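Local coordinates for thymidylate synthase ThyX (Streptomyces cacaoi subsp. asoensis, PDB 4P5A) that methylates UMP and dUMP as a flavin-dependent ThyX homologue that works as a homotetramer with FAD sites built from several subunits, at the interface of chains A and B and the interface of chains A and C. Coordinates in Å, arbitrary orientation; residue numbers count along the deposited sequence, not the author numbering. Chains: chain A/B/C, Thymidylate synthase ThyX.

Contact 1: the interface of chains A and B. Residues chain A 28-29, 32-33, 67; chain B 93, 178-180.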
loop_
_atom_site.group_PDB
_atom_site.type_symbol
_atom_site.label_atom_id
_atom_site.label_comp_id
_atom_site.label_asym_id
_atom_site.label_seq_id
_atom_site.Cartn_x
_atom_site.Cartn_y
_atom_site.Cartn_z
ATOM N N LYS A 28 9.632 12.311 -18.249
ATOM C CA LYS A 28 9.633 11.064 -18.984
ATOM C C LYS A 28 8.493 10.118 -18.620
ATOM O O LYS A 28 7.866 9.512 -19.502
ATOM C CB LYS A 28 10.939 10.337 -18.746
ATOM C CG LYS A 28 12.166 11.158 -19.454
ATOM C CD LYS A 28 13.482 10.462 -19.079
ATOM C CE LYS A 28 13.632 8.976 -19.547
ATOM N NZ LYS A 28 15.031 8.271 -19.179
ATOM N N ALA A 29 8.241 9.967 -17.307
ATOM C CA ALA A 29 7.094 9.127 -16.920
ATOM C C ALA A 29 5.766 9.669 -17.388
ATOM O O ALA A 29 4.904 8.886 -17.868
ATOM C CB ALA A 29 7.032 8.949 -15.331
ATOM N N VAL A 32 5.490 9.058 -20.982
ATOM C CA VAL A 32 5.773 7.615 -21.297
ATOM C C VAL A 32 6.860 7.632 -22.390
ATOM O O VAL A 32 6.705 7.033 -23.490
ATOM C CB VAL A 32 4.482 6.870 -21.673
ATOM C CG1 VAL A 32 4.746 5.353 -21.709
ATOM C CG2 VAL A 32 3.359 7.204 -20.713
ATOM N N SER A 33 7.940 8.350 -22.079
ATOM C CA SER A 33 8.954 8.647 -23.114
ATOM C C SER A 33 9.709 7.429 -23.579
ATOM O O SER A 33 10.179 6.665 -22.760
ATOM C CB SER A 33 9.976 9.657 -22.614
ATOM O OG SER A 33 9.303 10.906 -22.601
ATOM N N HIS A 67 7.957 7.801 -10.083
ATOM C CA HIS A 67 8.903 6.921 -10.840
ATOM C C HIS A 67 10.350 7.355 -10.578
ATOM O O HIS A 67 11.066 7.760 -11.480
ATOM C CB HIS A 67 8.571 6.990 -12.340
ATOM C CG HIS A 67 7.230 6.366 -12.639
ATOM N ND1 HIS A 67 7.088 5.036 -12.952
ATOM C CD2 HIS A 67 5.972 6.843 -12.493
ATOM C CE1 HIS A 67 5.808 4.725 -13.052
ATOM N NE2 HIS A 67 5.095 5.809 -12.778
ATOM N N ASN B 93 2.469 4.448 -15.213
ATOM C CA ASN B 93 1.808 5.570 -15.923
ATOM C C ASN B 93 1.731 5.149 -17.388
ATOM O O ASN B 93 2.740 4.731 -17.952
ATOM C CB ASN B 93 2.638 6.894 -15.819
ATOM C CG ASN B 93 1.776 8.115 -16.273
ATOM O OD1 ASN B 93 2.047 8.768 -17.312
ATOM N ND2 ASN B 93 0.644 8.271 -15.636
ATOM N N TYR B 178 5.066 3.107 -18.361
ATOM C CA TYR B 178 6.215 2.950 -17.472
ATOM C C TYR B 178 5.725 2.232 -16.202
ATOM O O TYR B 178 4.528 2.430 -15.745
ATOM C CB TYR B 178 6.589 4.334 -16.950
ATOM C CG TYR B 178 7.613 5.042 -17.761
ATOM C CD1 TYR B 178 8.593 5.841 -17.097
ATOM C CD2 TYR B 178 7.678 4.861 -19.126
ATOM C CE1 TYR B 178 9.550 6.540 -17.849
ATOM C CE2 TYR B 178 8.619 5.538 -19.895
ATOM C CZ TYR B 178 9.555 6.363 -19.267
ATOM O OH TYR B 178 10.516 6.963 -20.093
ATOM N N ALA B 179 6.549 1.285 -15.760
ATOM C CA ALA B 179 6.203 0.479 -14.552
ATOM C C ALA B 179 7.414 0.495 -13.668
ATOM O O ALA B 179 8.493 0.164 -14.103
ATOM C CB ALA B 179 5.799 -0.931 -14.952
ATOM N N THR B 180 7.251 1.047 -12.457
ATOM C CA THR B 180 8.427 1.180 -11.541
ATOM C C THR B 180 8.218 0.290 -10.293
ATOM O O THR B 180 7.095 0.232 -9.770
ATOM C CB THR B 180 8.653 2.672 -11.143
ATOM O OG1 THR B 180 9.065 3.410 -12.317
ATOM C CG2 THR B 180 9.758 2.853 -10.017
#

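Contact 2: the interface of chains A and C. Residues chain A 115-116, 133, 136-137; chain C 158-161.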
loop_
_atom_site.group_PDB
_atom_site.type_symbol
_atom_site.label_atom_id
_atom_site.label_comp_id
_atom_site.label_asym_id
_atom_site.label_seq_id
_atom_site.Cartn_x
_atom_site.Cartn_y
_atom_site.Cartn_z
ATOM N N LEU A 115 9.308 25.271 24.732
ATOM C CA LEU A 115 9.046 24.276 25.827
ATOM C C LEU A 115 7.657 24.319 26.466
ATOM O O LEU A 115 7.306 23.432 27.236
ATOM C CB LEU A 115 10.100 24.372 26.938
ATOM C CG LEU A 115 11.536 24.051 26.437
ATOM C CD1 LEU A 115 12.570 24.234 27.564
ATOM C CD2 LEU A 115 11.700 22.646 25.746
ATOM N N ARG A 116 6.861 25.346 26.148
ATOM C CA ARG A 116 5.563 25.550 26.812
ATOM C C ARG A 116 4.397 25.422 25.857
ATOM O O ARG A 116 4.585 25.561 24.640
ATOM C CB ARG A 116 5.527 26.910 27.535
ATOM C CG ARG A 116 6.407 26.895 28.732
ATOM C CD ARG A 116 6.153 28.079 29.658
ATOM N NE ARG A 116 6.801 27.778 30.928
ATOM C CZ ARG A 116 6.170 27.394 32.037
ATOM N NH1 ARG A 116 4.837 27.323 32.096
ATOM N NH2 ARG A 116 6.884 27.114 33.123
ATOM N N ASP A 133 13.409 26.873 32.464
ATOM C CA ASP A 133 12.602 25.771 31.875
ATOM C C ASP A 133 13.541 24.830 31.193
ATOM O O ASP A 133 13.451 23.605 31.391
ATOM C CB ASP A 133 11.548 26.262 30.873
ATOM C CG ASP A 133 10.340 26.882 31.548
ATOM O OD1 ASP A 133 9.713 27.758 30.943
ATOM O OD2 ASP A 133 10.010 26.526 32.706
ATOM N N GLN A 136 15.604 22.925 33.682
ATOM C CA GLN A 136 14.843 21.898 34.364
ATOM C C GLN A 136 14.726 20.652 33.450
ATOM O O GLN A 136 14.843 19.523 33.917
ATOM C CB GLN A 136 13.445 22.433 34.690
ATOM C CG GLN A 136 12.543 21.542 35.653
ATOM C CD GLN A 136 13.334 20.836 36.767
ATOM O OE1 GLN A 136 13.678 19.648 36.642
ATOM N NE2 GLN A 136 13.665 21.568 37.840
ATOM N N VAL A 137 14.441 20.908 32.176
ATOM C CA VAL A 137 14.370 19.802 31.191
ATOM C C VAL A 137 15.670 19.070 31.169
ATOM O O VAL A 137 15.672 17.831 31.316
ATOM C CB VAL A 137 13.986 20.320 29.808
ATOM C CG1 VAL A 137 14.410 19.309 28.676
ATOM C CG2 VAL A 137 12.534 20.639 29.794
ATOM N N SER C 158 6.005 21.618 36.391
ATOM C CA SER C 158 6.744 22.817 36.063
ATOM C C SER C 158 6.150 23.621 34.853
ATOM O O SER C 158 6.558 24.758 34.583
ATOM C CB SER C 158 8.180 22.367 35.817
ATOM O OG SER C 158 8.989 23.390 35.339
ATOM N N GLY C 159 5.178 23.050 34.152
ATOM C CA GLY C 159 4.580 23.675 32.999
ATOM C C GLY C 159 5.234 23.291 31.675
ATOM O O GLY C 159 4.942 23.906 30.643
ATOM N N ILE C 160 6.109 22.279 31.666
ATOM C CA ILE C 160 6.741 21.878 30.397
ATOM C C ILE C 160 5.652 21.149 29.568
ATOM O O ILE C 160 4.900 20.354 30.129
ATOM C CB ILE C 160 7.942 20.912 30.613
ATOM C CG1 ILE C 160 9.090 21.543 31.419
ATOM C CG2 ILE C 160 8.505 20.350 29.283
ATOM C CD1 ILE C 160 9.472 22.945 30.881
ATOM N N ALA C 161 5.653 21.391 28.229
ATOM C CA ALA C 161 4.647 20.815 27.333
ATOM C C ALA C 161 4.712 19.284 27.378
ATOM O O ALA C 161 5.799 18.664 27.355
ATOM C CB ALA C 161 4.897 21.290 25.919
#

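Contact 3: the interface of chains A and C. Residues chain A 109, 113, 115, 206, 208; chain C 163-164, 167.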
loop_
_atom_site.group_PDB
_atom_site.type_symbol
_atom_site.label_atom_id
_atom_site.label_comp_id
_atom_site.label_asym_id
_atom_site.label_seq_id
_atom_site.Cartn_x
_atom_site.Cartn_y
_atom_site.Cartn_z
ATOM N N PRO A 109 16.107 18.562 23.987
ATOM C CA PRO A 109 15.894 19.690 23.073
ATOM C C PRO A 109 16.918 20.783 23.331
ATOM O O PRO A 109 17.426 20.850 24.460
ATOM C CB PRO A 109 14.499 20.136 23.429
ATOM C CG PRO A 109 14.215 19.645 24.790
ATOM C CD PRO A 109 15.020 18.355 24.945
ATOM N N ARG A 113 14.400 25.399 21.273
ATOM C CA ARG A 113 13.165 24.622 21.188
ATOM C C ARG A 113 12.100 25.252 22.078
ATOM O O ARG A 113 12.387 25.609 23.236
ATOM C CB ARG A 113 13.475 23.214 21.701
ATOM C CG ARG A 113 12.887 22.121 20.748
ATOM C CD ARG A 113 11.524 21.938 21.258
ATOM N NE ARG A 113 10.870 20.745 20.721
ATOM C CZ ARG A 113 9.554 20.627 20.728
ATOM N NH1 ARG A 113 8.801 21.629 21.212
ATOM N NH2 ARG A 113 8.965 19.517 20.314
ATOM N N LEU A 115 9.308 25.271 24.732
ATOM C CA LEU A 115 9.046 24.276 25.827
ATOM C C LEU A 115 7.657 24.319 26.466
ATOM O O LEU A 115 7.306 23.432 27.236
ATOM C CB LEU A 115 10.100 24.372 26.938
ATOM C CG LEU A 115 11.536 24.051 26.437
ATOM C CD1 LEU A 115 12.570 24.234 27.564
ATOM C CD2 LEU A 115 11.700 22.646 25.746
ATOM N N GLN A 206 5.217 17.663 15.523
ATOM C CA GLN A 206 6.204 17.922 16.547
ATOM C C GLN A 206 7.455 18.506 15.929
ATOM O O GLN A 206 7.861 18.137 14.818
ATOM C CB GLN A 206 6.454 16.631 17.301
ATOM C CG GLN A 206 7.422 16.932 18.493
ATOM C CD GLN A 206 7.228 16.016 19.703
ATOM O OE1 GLN A 206 6.260 15.233 19.801
ATOM N NE2 GLN A 206 8.109 16.220 20.718
ATOM N N GLU A 208 10.630 17.963 16.288
ATOM C CA GLU A 208 11.666 16.973 15.947
ATOM C C GLU A 208 11.458 16.265 14.600
ATOM O O GLU A 208 12.375 16.189 13.778
ATOM C CB GLU A 208 11.928 15.952 17.096
ATOM C CG GLU A 208 12.659 16.763 18.274
ATOM C CD GLU A 208 11.746 17.517 19.180
ATOM O OE1 GLU A 208 12.283 18.286 20.014
ATOM O OE2 GLU A 208 10.479 17.435 19.157
ATOM N N GLU C 163 4.438 17.047 25.096
ATOM C CA GLU C 163 5.224 16.371 24.002
ATOM C C GLU C 163 6.746 16.326 24.304
ATOM O O GLU C 163 7.502 15.484 23.749
ATOM C CB GLU C 163 4.921 17.048 22.636
ATOM C CG GLU C 163 5.551 18.467 22.545
ATOM C CD GLU C 163 5.542 19.031 21.120
ATOM O OE1 GLU C 163 6.357 19.960 20.855
ATOM O OE2 GLU C 163 4.704 18.564 20.256
ATOM N N ILE C 164 7.229 17.197 25.218
ATOM C CA ILE C 164 8.606 17.190 25.566
ATOM C C ILE C 164 8.761 16.443 26.879
ATOM O O ILE C 164 9.755 15.704 27.023
ATOM C CB ILE C 164 9.151 18.649 25.714
ATOM C CG1 ILE C 164 9.300 19.318 24.352
ATOM C CG2 ILE C 164 10.415 18.714 26.603
ATOM C CD1 ILE C 164 10.470 18.729 23.527
ATOM N N LEU C 167 9.569 12.690 26.828
ATOM C CA LEU C 167 10.895 12.204 26.486
ATOM C C LEU C 167 11.516 11.248 27.501
ATOM O O LEU C 167 12.341 10.415 27.134
ATOM C CB LEU C 167 11.825 13.361 26.218
ATOM C CG LEU C 167 11.968 13.789 24.756
ATOM C CD1 LEU C 167 10.588 13.965 24.151
ATOM C CD2 LEU C 167 12.715 15.175 24.852
#

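Contact 1: the interface of chains A and B
The ring of B:Tyr178, on strand 174-181, lies against the end of helix 23-31 of chain A in this subunit interface of the ThyX homotetramer. A:Ala29 lies over one face of the ring, its CA 3.6 Å from CD1 of B:Tyr178 and its methyl above the same side. Over the same face, towards CD2 and CE2, comes A:Val32, whose CG1, anti to its own backbone N (chi1 -168°), runs past the tyrosine in the opposite direction. At the ring's end the phenol OH of B:Tyr178 donates to the carbonyl O of A:Ser33, a residue that can also bind FAD, at 2.7 Å, meeting a lone pair in the carbonyl plane. A phenylalanine here would probably leave the A:Ser33 carbonyl without its donor and the end of the ring without that tether. Near the start of the tyrosine side chain, the A:His67 imidazole brings CE1 to 4.0 Å from CB of B:Tyr178. ND1 of A:His67 forms a hydrogen bond of 2.6 Å with the hydroxyl OG1 of B:Thr180, bent to 146° at the hydrogen. At the rim, B:Asn93 places its amide OD1 2.9 Å from the carbonyl O of A:Ala29; two acceptors would clash, and the amide orientation as modelled is therefore doubtful.

Contact 2: the interface of chains A and C
The turn that links helix 131-157 to helix 162-165 in chain C docks against the start of strand 116-118 and the first turns of helix 131-157 in chain A, part of a two-fold interface of the ThyX tetramer. C:Ile160 reaches from this turn to the chain A helix. Its CD1 lies 3.9 Å from CB of A:Asp133 as the two side chains pass in opposite directions, while CG1 meets the CG2 methyl of A:Val137 at 3.9 Å. With CG1 anti to the carbonyl carbon (chi1 -62°), the longer branch of the isoleucine is the one turned towards the helix. Beside it the backbone N of C:Ala161 donates to the carbonyl O of A:Leu115 at 2.8 Å, pinning the end of the turn to chain A. A:Arg116 deals with the other end. Its chain is extended from CG to NE, and NE and NH2 take the carboxylate of A:Asp133 side-on, NE lying 2.9 Å from OD1. This salt bridge within chain A is likely to limit rotation of the guanidinium and ready it for the partner. NH2 is shared: besides OD2 of A:Asp133 it donates to the carbonyl O of C:Ser158 at 2.8 Å, a bent bond whose acceptor is well out of the guanidinium plane. Over one guanidinium face, towards the rim, sits the carbonyl O of C:Gly159, 3.7 Å from NH1 of A:Arg116.

Contact 3: the interface of chains A and C
The short helix 162-165 of chain C lies beside the loop carrying A:Arg113 and the start of helix 207-223 in chain A, and the backbone carbonyl O of C:Glu163 accepts from the amide NE2 of A:Gln206 at 3.2 Å, the donor standing above the carbonyl plane. Two carboxylates share the A:Arg113 guanidinium. Within chain A, NE and NH2 grip A:Glu208 side-on, with NH2 2.8 Å from OE2. Across the interface, NH1 and NH2 converge end-on upon OE1 of C:Glu163, at 3.0 Å and 2.7 Å respectively. OE1 lies in the guanidinium plane although the C:Glu163 carboxylate is turned almost perpendicular to it (88°). That carboxylate instead stacks nearly parallel to the A:Gln206 amide. The bend in A:Arg113 at chi2 (-88°) swings the guanidinium between both acids, and its positive charge would probably offset their mutual repulsion. Over one guanidinium face comes the CD1 methyl of C:Ile164, 3.5 Å from CZ of A:Arg113. Farther out, the ring carbon CD of A:Pro109 meets the CD2 methyl of C:Leu167 at 3.9 Å. Together the charged cluster and its apolar cap tie helix 162-165 to the neighbouring subunit within the ThyX tetramer.

Contact 2 and contact 3 belong to one interface between chains A and C, their C-alpha centres about 10 Å apart. They share A:Leu115 and read along a continuous stretch of chain C, from the turn after helix 131-157 into helix 162-165 and the 3-10 helix 166-168. Contact 1 joins chain A to chain B instead, its C-alpha centre about 50 Å from that of contact 2 and about 41 Å from that of contact 3. One subunit thus holds two partners through widely separated surfaces, in keeping with a homotetramer whose FAD sites draw on three monomers. The centre of contact 3 is about 13 Å from A:Arg193, the predicted catalytic arginine.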